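Local coordinates for protein 3-carboxy-cis,cis-muconate cycloisomerase (Acinetobacter calcoaceticus, PDB 1Q5N) that forms a mostly helical enzyme of four subunits that belongs to the lyase family typified by fumarase and adenylosuccinate lyase, at residues L120-A125 with E333-T338; Q130-Q135 with G340-T345; L181-A186 with L244-G249; M313-E316 with G322-H325. All blocks are in the same frame, centred on the assembly; numbering follows the deposited sequence.

Contact 1. Residues L120-A125 with E333-T338; sequences LQCRDA and EIFQLT
The ring of F335 lies across two side chains one helical turn apart, C122 and A125. F335 CD1 and CE1 both meet the A125 methyl obliquely, with A125 CB 3.6 Å from F335 CD1; on the other side of the ring outline, F335 CE2 comes within 3.7 Å of C122 SG. The sulfur stands 5.0 Å from the ring centroid, 70° from the normal, which makes this an oblique sulfur-aromatic contact. C122 can offer its sulfur here because SG is turned beside the backbone N, chi1 -71°. Between the two side chains, F335 CZ approaches the C122 backbone, 4.0 Å from C122 O. The cross-helix contact is thus apolar, supplied by one large ring against two small residues. Behind it, T338 OG1 bonds I334 O at 2.8 Å from above the carbonyl plane, while T338 N reaches the same oxygen from the opposite face; the hydroxyl is also hydrogen-bonded with T248 OG1 on helix 235-261. F21 also meets the F335 ring, with planes about 30° apart. Helices 110-146 and 323-351 are joined here in the buried helical bundle, with I240 and L244 of helix 235-261 packing on F335 and helix 290-311 covering I334.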
# COMPACT_ATOMS: atom_id res chain seq x y z
N LEU A 120 0.47 21.40 -16.09
CA LEU A 120 0.86 21.51 -17.49
C LEU A 120 1.48 20.18 -17.92
O LEU A 120 1.20 19.70 -19.02
CB LEU A 120 1.86 22.66 -17.72
CG LEU A 120 1.27 24.08 -17.54
CD1 LEU A 120 2.35 25.13 -17.73
CD2 LEU A 120 0.13 24.29 -18.53
N GLN A 121 2.30 19.58 -17.05
CA GLN A 121 2.88 18.29 -17.36
C GLN A 121 1.76 17.24 -17.52
O GLN A 121 1.77 16.47 -18.47
CB GLN A 121 3.85 17.85 -16.25
CG GLN A 121 5.19 18.58 -16.23
CD GLN A 121 6.02 18.17 -15.02
OE1 GLN A 121 5.53 18.23 -13.89
NE2 GLN A 121 7.28 17.75 -15.23
N CYS A 122 0.81 17.21 -16.60
CA CYS A 122 -0.28 16.26 -16.65
C CYS A 122 -1.09 16.44 -17.94
O CYS A 122 -1.59 15.46 -18.51
CB CYS A 122 -1.22 16.44 -15.44
SG CYS A 122 -0.52 15.89 -13.85
N ARG A 123 -1.25 17.69 -18.38
CA ARG A 123 -2.01 17.89 -19.59
C ARG A 123 -1.32 17.22 -20.76
O ARG A 123 -1.95 16.52 -21.55
CB ARG A 123 -2.21 19.38 -19.90
CG ARG A 123 -3.08 19.58 -21.16
CD ARG A 123 -3.46 21.05 -21.38
NE ARG A 123 -2.31 21.95 -21.46
CZ ARG A 123 -2.40 23.29 -21.46
NH1 ARG A 123 -3.60 23.89 -21.36
NH2 ARG A 123 -1.30 24.03 -21.55
N ASP A 124 -0.02 17.41 -20.86
CA ASP A 124 0.70 16.84 -21.97
C ASP A 124 0.83 15.31 -21.90
O ASP A 124 0.73 14.63 -22.93
CB ASP A 124 2.09 17.49 -22.10
CG ASP A 124 2.03 18.94 -22.66
OD1 ASP A 124 0.97 19.33 -23.20
OD2 ASP A 124 3.03 19.69 -22.56
N ALA A 125 1.08 14.75 -20.71
CA ALA A 125 1.22 13.31 -20.60
C ALA A 125 -0.15 12.63 -20.75
O ALA A 125 -0.22 11.51 -21.24
CB ALA A 125 1.90 12.93 -19.25
N GLU A 333 5.92 8.93 -11.38
CA GLU A 333 6.19 7.49 -11.54
C GLU A 333 4.93 6.79 -12.05
O GLU A 333 5.04 5.93 -12.93
CB GLU A 333 6.66 6.92 -10.20
CG GLU A 333 7.15 5.47 -10.16
CD GLU A 333 8.50 5.26 -10.82
OE1 GLU A 333 9.20 6.28 -11.01
OE2 GLU A 333 8.87 4.09 -11.14
N ILE A 334 3.73 7.15 -11.56
CA ILE A 334 2.48 6.52 -12.00
C ILE A 334 2.27 6.76 -13.50
O ILE A 334 1.99 5.82 -14.24
CB ILE A 334 1.28 7.04 -11.17
CG1 ILE A 334 1.56 6.72 -9.71
CG2 ILE A 334 -0.07 6.45 -11.68
CD1 ILE A 334 0.47 7.00 -8.76
N PHE A 335 2.40 8.00 -13.96
CA PHE A 335 2.29 8.30 -15.39
C PHE A 335 3.31 7.51 -16.24
O PHE A 335 2.99 6.93 -17.28
CB PHE A 335 2.56 9.78 -15.64
CG PHE A 335 1.32 10.61 -15.78
CD1 PHE A 335 0.54 10.52 -16.93
CD2 PHE A 335 0.98 11.54 -14.76
CE1 PHE A 335 -0.58 11.33 -17.12
CE2 PHE A 335 -0.13 12.37 -14.91
CZ PHE A 335 -0.92 12.28 -16.10
N GLN A 336 4.56 7.52 -15.81
CA GLN A 336 5.60 6.83 -16.54
C GLN A 336 5.40 5.32 -16.65
O GLN A 336 5.69 4.75 -17.72
CB GLN A 336 6.95 7.13 -15.93
CG GLN A 336 7.53 8.42 -16.43
CD GLN A 336 8.79 8.79 -15.67
OE1 GLN A 336 8.71 9.30 -14.56
NE2 GLN A 336 9.94 8.49 -16.24
N LEU A 337 4.92 4.66 -15.58
CA LEU A 337 4.68 3.22 -15.60
C LEU A 337 3.45 2.89 -16.45
O LEU A 337 3.44 1.85 -17.15
CB LEU A 337 4.49 2.65 -14.18
CG LEU A 337 5.79 2.63 -13.36
CD1 LEU A 337 5.53 2.51 -11.89
CD2 LEU A 337 6.64 1.47 -13.83
N THR A 338 2.44 3.75 -16.39
CA THR A 338 1.22 3.53 -17.15
C THR A 338 1.48 3.66 -18.67
O THR A 338 1.04 2.81 -19.48
CB THR A 338 0.11 4.53 -16.74
OG1 THR A 338 -0.19 4.38 -15.36
CG2 THR A 338 -1.18 4.30 -17.58

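Contact 2. Residues Q130-Q135 with G340-T345; sequences QNQVQQ and GALERT
Q132, on segment 130-135 of helix 110-146, reaches segment 340-345 of helix 323-351 within the long helical bundle that forms the core of this superfamily. The two segments run in the same general direction, 26° apart, with axes 9.7 Å from each other at closest approach, and Q132 and L342 are the residues whose CA atoms lie nearest. The Q132 chain is extended beyond CG, which carries its carboxamide obliquely across L342: Q132 CD is 3.8 Å from L342 CB, and Q132 OE1 is 3.6 Å from L342 CD1. This oxygen is buried among carbon atoms and has no polar partner in the model. Q132 NE2 hydrogen-bonds A339 O, just before the second segment, and this bond would fix the rotation of the group. NE2 also packs on E343, 3.7 Å from E343 CB, with the amide and carboxylate planes nearly perpendicular at 85°. V133 follows, its CG2 4.0 Å from L342 CD1, so that one leucine branch meets consecutive residues of the first helix. L181 touches V133 and I247 touches L342, so helices 166-191 and 235-261 also pack on the pair. A water bridges the two polar ends, donating a hydrogen bond to E343 OE1 at 2.8 Å and accepting a weak bond from Q132 NE2 at 3.3 Å.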
# COMPACT_ATOMS: atom_id res chain seq x y z
N GLN A 130 -3.83 9.14 -23.51
CA GLN A 130 -5.14 8.99 -24.14
C GLN A 130 -4.96 8.45 -25.56
O GLN A 130 -5.69 7.56 -26.02
CB GLN A 130 -5.87 10.33 -24.18
CG GLN A 130 -7.17 10.25 -24.96
CD GLN A 130 -8.11 11.39 -24.69
OE1 GLN A 130 -7.68 12.50 -24.32
NE2 GLN A 130 -9.41 11.14 -24.87
N ASN A 131 -3.98 8.96 -26.27
CA ASN A 131 -3.79 8.47 -27.60
C ASN A 131 -3.36 6.98 -27.57
O ASN A 131 -3.76 6.21 -28.43
CB ASN A 131 -2.77 9.32 -28.34
CG ASN A 131 -2.63 8.89 -29.78
OD1 ASN A 131 -1.52 8.57 -30.24
ND2 ASN A 131 -3.76 8.84 -30.52
N GLN A 132 -2.55 6.57 -26.58
CA GLN A 132 -2.16 5.16 -26.49
C GLN A 132 -3.40 4.31 -26.23
O GLN A 132 -3.59 3.28 -26.84
CB GLN A 132 -1.18 4.94 -25.36
CG GLN A 132 0.15 5.61 -25.57
CD GLN A 132 1.04 5.41 -24.35
OE1 GLN A 132 0.71 5.88 -23.27
NE2 GLN A 132 2.16 4.71 -24.51
N VAL A 133 -4.28 4.76 -25.35
CA VAL A 133 -5.48 3.97 -25.07
C VAL A 133 -6.36 3.84 -26.33
O VAL A 133 -6.94 2.78 -26.58
CB VAL A 133 -6.29 4.58 -23.94
CG1 VAL A 133 -7.63 3.89 -23.83
CG2 VAL A 133 -5.49 4.48 -22.65
N GLN A 134 -6.46 4.94 -27.08
CA GLN A 134 -7.24 5.00 -28.30
C GLN A 134 -6.68 3.95 -29.31
O GLN A 134 -7.45 3.23 -29.92
CB GLN A 134 -7.13 6.42 -28.88
CG GLN A 134 -7.90 6.65 -30.15
CD GLN A 134 -9.42 6.50 -29.94
OE1 GLN A 134 -10.01 7.16 -29.07
NE2 GLN A 134 -10.06 5.62 -30.73
N GLN A 135 -5.37 3.88 -29.49
CA GLN A 135 -4.80 2.90 -30.40
C GLN A 135 -5.01 1.46 -29.88
O GLN A 135 -5.26 0.54 -30.68
CB GLN A 135 -3.32 3.11 -30.59
CG GLN A 135 -3.02 4.33 -31.32
CD GLN A 135 -1.55 4.47 -31.46
OE1 GLN A 135 -0.94 3.82 -32.32
NE2 GLN A 135 -0.94 5.28 -30.59
N GLY A 340 4.38 3.43 -20.07
CA GLY A 340 5.25 2.30 -20.42
C GLY A 340 4.45 1.00 -20.60
O GLY A 340 4.63 0.24 -21.56
N ALA A 341 3.52 0.74 -19.69
CA ALA A 341 2.74 -0.50 -19.79
C ALA A 341 1.84 -0.47 -21.04
O ALA A 341 1.64 -1.49 -21.68
CB ALA A 341 1.87 -0.73 -18.47
N LEU A 342 1.29 0.70 -21.35
CA LEU A 342 0.43 0.85 -22.53
C LEU A 342 1.25 0.65 -23.79
O LEU A 342 0.81 -0.01 -24.73
CB LEU A 342 -0.17 2.26 -22.57
CG LEU A 342 -1.34 2.41 -21.65
CD1 LEU A 342 -1.72 3.86 -21.55
CD2 LEU A 342 -2.46 1.56 -22.22
N GLU A 343 2.45 1.21 -23.82
CA GLU A 343 3.25 1.04 -25.01
C GLU A 343 3.57 -0.46 -25.29
O GLU A 343 3.48 -0.89 -26.44
CB GLU A 343 4.55 1.85 -24.91
CG GLU A 343 5.61 1.42 -25.89
CD GLU A 343 6.72 2.43 -25.98
OE1 GLU A 343 6.58 3.39 -26.77
OE2 GLU A 343 7.72 2.27 -25.22
N ARG A 344 3.97 -1.24 -24.28
CA ARG A 344 4.24 -2.65 -24.51
C ARG A 344 2.95 -3.43 -24.85
O ARG A 344 2.94 -4.30 -25.72
CB ARG A 344 4.97 -3.21 -23.31
CG ARG A 344 6.40 -2.82 -23.43
CD ARG A 344 7.05 -2.76 -22.14
NE ARG A 344 8.24 -1.93 -22.23
CZ ARG A 344 8.30 -0.65 -21.84
NH1 ARG A 344 7.23 -0.03 -21.34
NH2 ARG A 344 9.43 0.03 -21.97
N THR A 345 1.84 -3.10 -24.19
CA THR A 345 0.59 -3.77 -24.51
C THR A 345 0.20 -3.54 -26.01
O THR A 345 -0.18 -4.49 -26.72
CB THR A 345 -0.51 -3.30 -23.55
OG1 THR A 345 -0.09 -3.62 -22.22
CG2 THR A 345 -1.90 -3.98 -23.86
O HOH W 1 3.89 3.97 -27.25

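Contact 3. Residues L181-A186 with L244-G249; sequences LDRINA and LGIITG
R183 leaves its helix with CG beside the backbone N, chi1 -75°, and continues extended from CG to NE, a course that carries the guanidinium to I246. I184 does much the same on the next position: chi1 -74° and a fully extended chi2 of 180° send CD1 toward I247. Both pairs belong to helix-to-helix packing inside the helical bundle, where helix 166-191 rests against helix 235-261, and in both the side chains cross at about a right angle. Evidence for the first pair is that I246 lies over one face of the guanidinium with two of its branches: I246 CG2 is 3.7 Å from R183 NH1, and I246 CD1 is 4.0 Å from R183 NE, displaced toward the rim of the flat group. The isoleucine thereby covers the charged group without competing for its N-H bonds. Those serve carboxylates instead: NH1 forms a salt bridge with D180, one turn earlier on the same helix, and NH2 forms salt bridges with D235 and E239 of the second subunit. Gripped by three acids, the guanidinium is probably held firmly in its charged form, and the packing is tied to the subunit interface. R183 CA and I246 CA stay 9.8 Å apart, so the contact is made by side-chain ends. The second pair meets through terminal methyls, I184 CD1 lying 4.0 Å from I247 CD1.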
# COMPACT_ATOMS: atom_id res chain seq x y z
N LEU A 181 -11.34 5.49 -21.90
CA LEU A 181 -11.44 6.67 -22.74
C LEU A 181 -12.55 7.59 -22.15
O LEU A 181 -12.38 8.80 -22.08
CB LEU A 181 -11.78 6.27 -24.16
CG LEU A 181 -10.73 6.32 -25.26
CD1 LEU A 181 -9.32 6.58 -24.80
CD2 LEU A 181 -10.84 5.02 -26.00
N ASP A 182 -13.64 7.02 -21.68
CA ASP A 182 -14.69 7.82 -21.11
C ASP A 182 -14.22 8.50 -19.81
O ASP A 182 -14.53 9.68 -19.54
CB ASP A 182 -15.92 6.98 -20.81
CG ASP A 182 -16.66 6.47 -22.08
OD1 ASP A 182 -16.41 6.97 -23.21
OD2 ASP A 182 -17.51 5.55 -21.92
N ARG A 183 -13.51 7.74 -18.98
CA ARG A 183 -13.03 8.28 -17.71
C ARG A 183 -12.07 9.44 -17.93
O ARG A 183 -12.17 10.46 -17.26
CB ARG A 183 -12.31 7.21 -16.92
CG ARG A 183 -13.24 6.22 -16.29
CD ARG A 183 -12.43 5.11 -15.57
NE ARG A 183 -13.36 4.08 -15.12
CZ ARG A 183 -13.37 2.84 -15.60
NH1 ARG A 183 -12.49 2.45 -16.53
NH2 ARG A 183 -14.29 1.98 -15.15
N ILE A 184 -11.16 9.28 -18.89
CA ILE A 184 -10.20 10.33 -19.20
C ILE A 184 -10.95 11.62 -19.65
O ILE A 184 -10.67 12.70 -19.15
CB ILE A 184 -9.22 9.88 -20.30
CG1 ILE A 184 -8.23 8.87 -19.71
CG2 ILE A 184 -8.52 11.10 -20.92
CD1 ILE A 184 -7.20 8.35 -20.66
N ASN A 185 -11.92 11.48 -20.56
CA ASN A 185 -12.61 12.66 -21.03
C ASN A 185 -13.42 13.33 -19.94
O ASN A 185 -13.49 14.55 -19.91
CB ASN A 185 -13.52 12.35 -22.24
CG ASN A 185 -12.72 12.13 -23.53
OD1 ASN A 185 -11.77 12.88 -23.82
ND2 ASN A 185 -13.09 11.10 -24.29
N ALA A 186 -14.03 12.53 -19.07
CA ALA A 186 -14.85 13.08 -18.00
C ALA A 186 -14.12 13.86 -16.90
O ALA A 186 -14.75 14.64 -16.24
CB ALA A 186 -15.66 11.97 -17.37
N LEU A 244 -5.19 6.54 -14.03
CA LEU A 244 -4.01 5.90 -14.57
C LEU A 244 -3.90 4.52 -13.89
O LEU A 244 -3.56 3.55 -14.54
CB LEU A 244 -2.75 6.74 -14.29
CG LEU A 244 -2.84 8.11 -14.99
CD1 LEU A 244 -1.62 8.96 -14.51
CD2 LEU A 244 -2.91 7.97 -16.56
N GLY A 245 -4.22 4.46 -12.60
CA GLY A 245 -4.18 3.21 -11.89
C GLY A 245 -5.13 2.16 -12.50
O GLY A 245 -4.75 0.99 -12.61
N ILE A 246 -6.33 2.56 -12.91
CA ILE A 246 -7.26 1.63 -13.50
C ILE A 246 -6.76 1.15 -14.86
O ILE A 246 -6.86 -0.03 -15.20
CB ILE A 246 -8.65 2.26 -13.66
CG1 ILE A 246 -9.32 2.42 -12.29
CG2 ILE A 246 -9.51 1.42 -14.60
CD1 ILE A 246 -10.53 3.35 -12.36
N ILE A 247 -6.16 2.06 -15.63
CA ILE A 247 -5.65 1.67 -16.93
C ILE A 247 -4.53 0.65 -16.74
O ILE A 247 -4.45 -0.34 -17.48
CB ILE A 247 -5.10 2.91 -17.73
CG1 ILE A 247 -6.29 3.81 -18.11
CG2 ILE A 247 -4.24 2.44 -18.94
CD1 ILE A 247 -5.89 5.25 -18.52
N THR A 248 -3.66 0.88 -15.76
CA THR A 248 -2.57 -0.07 -15.57
C THR A 248 -3.15 -1.40 -15.13
O THR A 248 -2.66 -2.45 -15.58
CB THR A 248 -1.56 0.43 -14.55
OG1 THR A 248 -0.90 1.55 -15.12
CG2 THR A 248 -0.51 -0.66 -14.20
N GLY A 249 -4.18 -1.38 -14.28
CA GLY A 249 -4.79 -2.65 -13.88
C GLY A 249 -5.39 -3.39 -15.10
O GLY A 249 -5.30 -4.62 -15.16

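Contact 4. Residues M313-E316 with G322-H325; sequences MVQE and GAWH
Q315 NE2 is held by the carbonyl oxygen of S312 through a hydrogen bond and, from there, faces the start of helix 323-351. It lies 3.4 Å from W324 N, but both atoms are donors, so this is a close approach and not a bond; W324 N is instead satisfied by S320 OG. The carboxamide gets there through a bend in the chain at chi2, -129°, which turns it across the first helical turn. Its other end, Q315 OE1, packs 3.8 Å from W324 CB and has a weak hydrogen bond with S320 OG. The amide and indole planes are 59° apart, so the two flat groups are not stacked. A323 packs beside the amide: its CB sits 3.6 Å from Q315 NE2 and 3.5 Å from V314 O, meeting both the side chain and the backbone of the loop. G322 occupies the N-cap position with a positive phi, 111°; at its backbone angles a CB would be jammed against the carbonyl O of the preceding residue, which calls for glycine. The chi1 rotation of W324 swings the indole away from the loop toward W328, met edge-to-face. The turn thus joins the loop after helix 290-311 to the beginning of helix 323-351. Helix 110-146 receives the W324 ring through Q111, L114 and D115, while the second subunit borders the loop, where its R256 forms a salt bridge with E316 and its K253 bonds Q315 O.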
# COMPACT_ATOMS: atom_id res chain seq x y z
N MET A 313 -3.30 13.09 0.62
CA MET A 313 -4.46 13.98 0.77
C MET A 313 -4.48 14.62 2.13
O MET A 313 -5.06 15.70 2.29
CB MET A 313 -5.78 13.19 0.60
CG MET A 313 -5.84 12.64 -0.81
SD MET A 313 -7.40 12.66 -1.51
CE MET A 313 -7.83 14.40 -1.39
N VAL A 314 -3.88 13.97 3.13
CA VAL A 314 -3.93 14.55 4.48
C VAL A 314 -2.84 15.62 4.57
O VAL A 314 -1.68 15.31 4.82
CB VAL A 314 -3.78 13.42 5.55
CG1 VAL A 314 -3.91 14.05 6.96
CG2 VAL A 314 -4.88 12.35 5.35
N GLN A 315 -3.23 16.88 4.37
CA GLN A 315 -2.28 17.99 4.31
C GLN A 315 -2.60 19.04 5.38
O GLN A 315 -3.77 19.39 5.56
CB GLN A 315 -2.34 18.67 2.93
CG GLN A 315 -2.25 17.74 1.72
CD GLN A 315 -1.17 18.20 0.71
OE1 GLN A 315 -0.83 19.37 0.67
NE2 GLN A 315 -0.65 17.25 -0.11
N GLU A 316 -1.58 19.54 6.06
CA GLU A 316 -1.81 20.56 7.09
C GLU A 316 -2.18 21.96 6.58
O GLU A 316 -1.48 22.55 5.75
CB GLU A 316 -0.58 20.76 8.01
CG GLU A 316 -0.19 19.55 8.85
CD GLU A 316 0.52 18.48 8.02
OE1 GLU A 316 0.93 18.75 6.85
OE2 GLU A 316 0.66 17.35 8.53
N GLY A 322 5.38 17.37 4.19
CA GLY A 322 5.51 15.94 3.91
C GLY A 322 4.60 15.38 2.81
O GLY A 322 5.09 14.90 1.80
N ALA A 323 3.29 15.48 2.99
CA ALA A 323 2.33 14.97 2.00
C ALA A 323 2.51 15.59 0.63
O ALA A 323 2.44 14.90 -0.38
CB ALA A 323 0.89 15.20 2.45
N TRP A 324 2.71 16.89 0.57
CA TRP A 324 2.87 17.57 -0.72
C TRP A 324 4.20 17.19 -1.38
O TRP A 324 4.25 16.92 -2.59
CB TRP A 324 2.75 19.09 -0.49
CG TRP A 324 3.02 19.93 -1.73
CD1 TRP A 324 2.53 19.73 -2.99
CD2 TRP A 324 3.79 21.13 -1.79
NE1 TRP A 324 2.94 20.73 -3.82
CE2 TRP A 324 3.73 21.61 -3.11
CE3 TRP A 324 4.54 21.85 -0.85
CZ2 TRP A 324 4.38 22.77 -3.51
CZ3 TRP A 324 5.19 23.02 -1.25
CH2 TRP A 324 5.10 23.46 -2.57
N HIS A 325 5.27 17.16 -0.60
CA HIS A 325 6.58 16.75 -1.11
C HIS A 325 6.51 15.31 -1.75
O HIS A 325 7.10 15.07 -2.80
CB HIS A 325 7.62 16.74 0.05
CG HIS A 325 8.10 18.12 0.43
ND1 HIS A 325 7.25 19.11 0.88
CD2 HIS A 325 9.31 18.70 0.29
CE1 HIS A 325 7.91 20.25 0.99
NE2 HIS A 325 9.16 20.03 0.64

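In the fold
Contacts 1 and 2 tie the same two helices, 110-146 and 323-351, with centres about 13 Å apart, yet differently: a phenyl ring on small residues in the first, a buried amide and a water in the second. Contact 3 joins another pair, 166-191 and 235-261, and touches both, with T248 OG1 2.9 Å from T338 OG1, and V133 CG1 3.3 Å from L181 CD1. These three form one continuous buried core. Contact 4 is only partly buried, its centre about 25 Å from the centre of the chain, a local turn where a glutamine amide and a methyl pack at a helix start. It shares helix 323-351 with contacts 1 and 2 and, like contact 3, borders the second subunit.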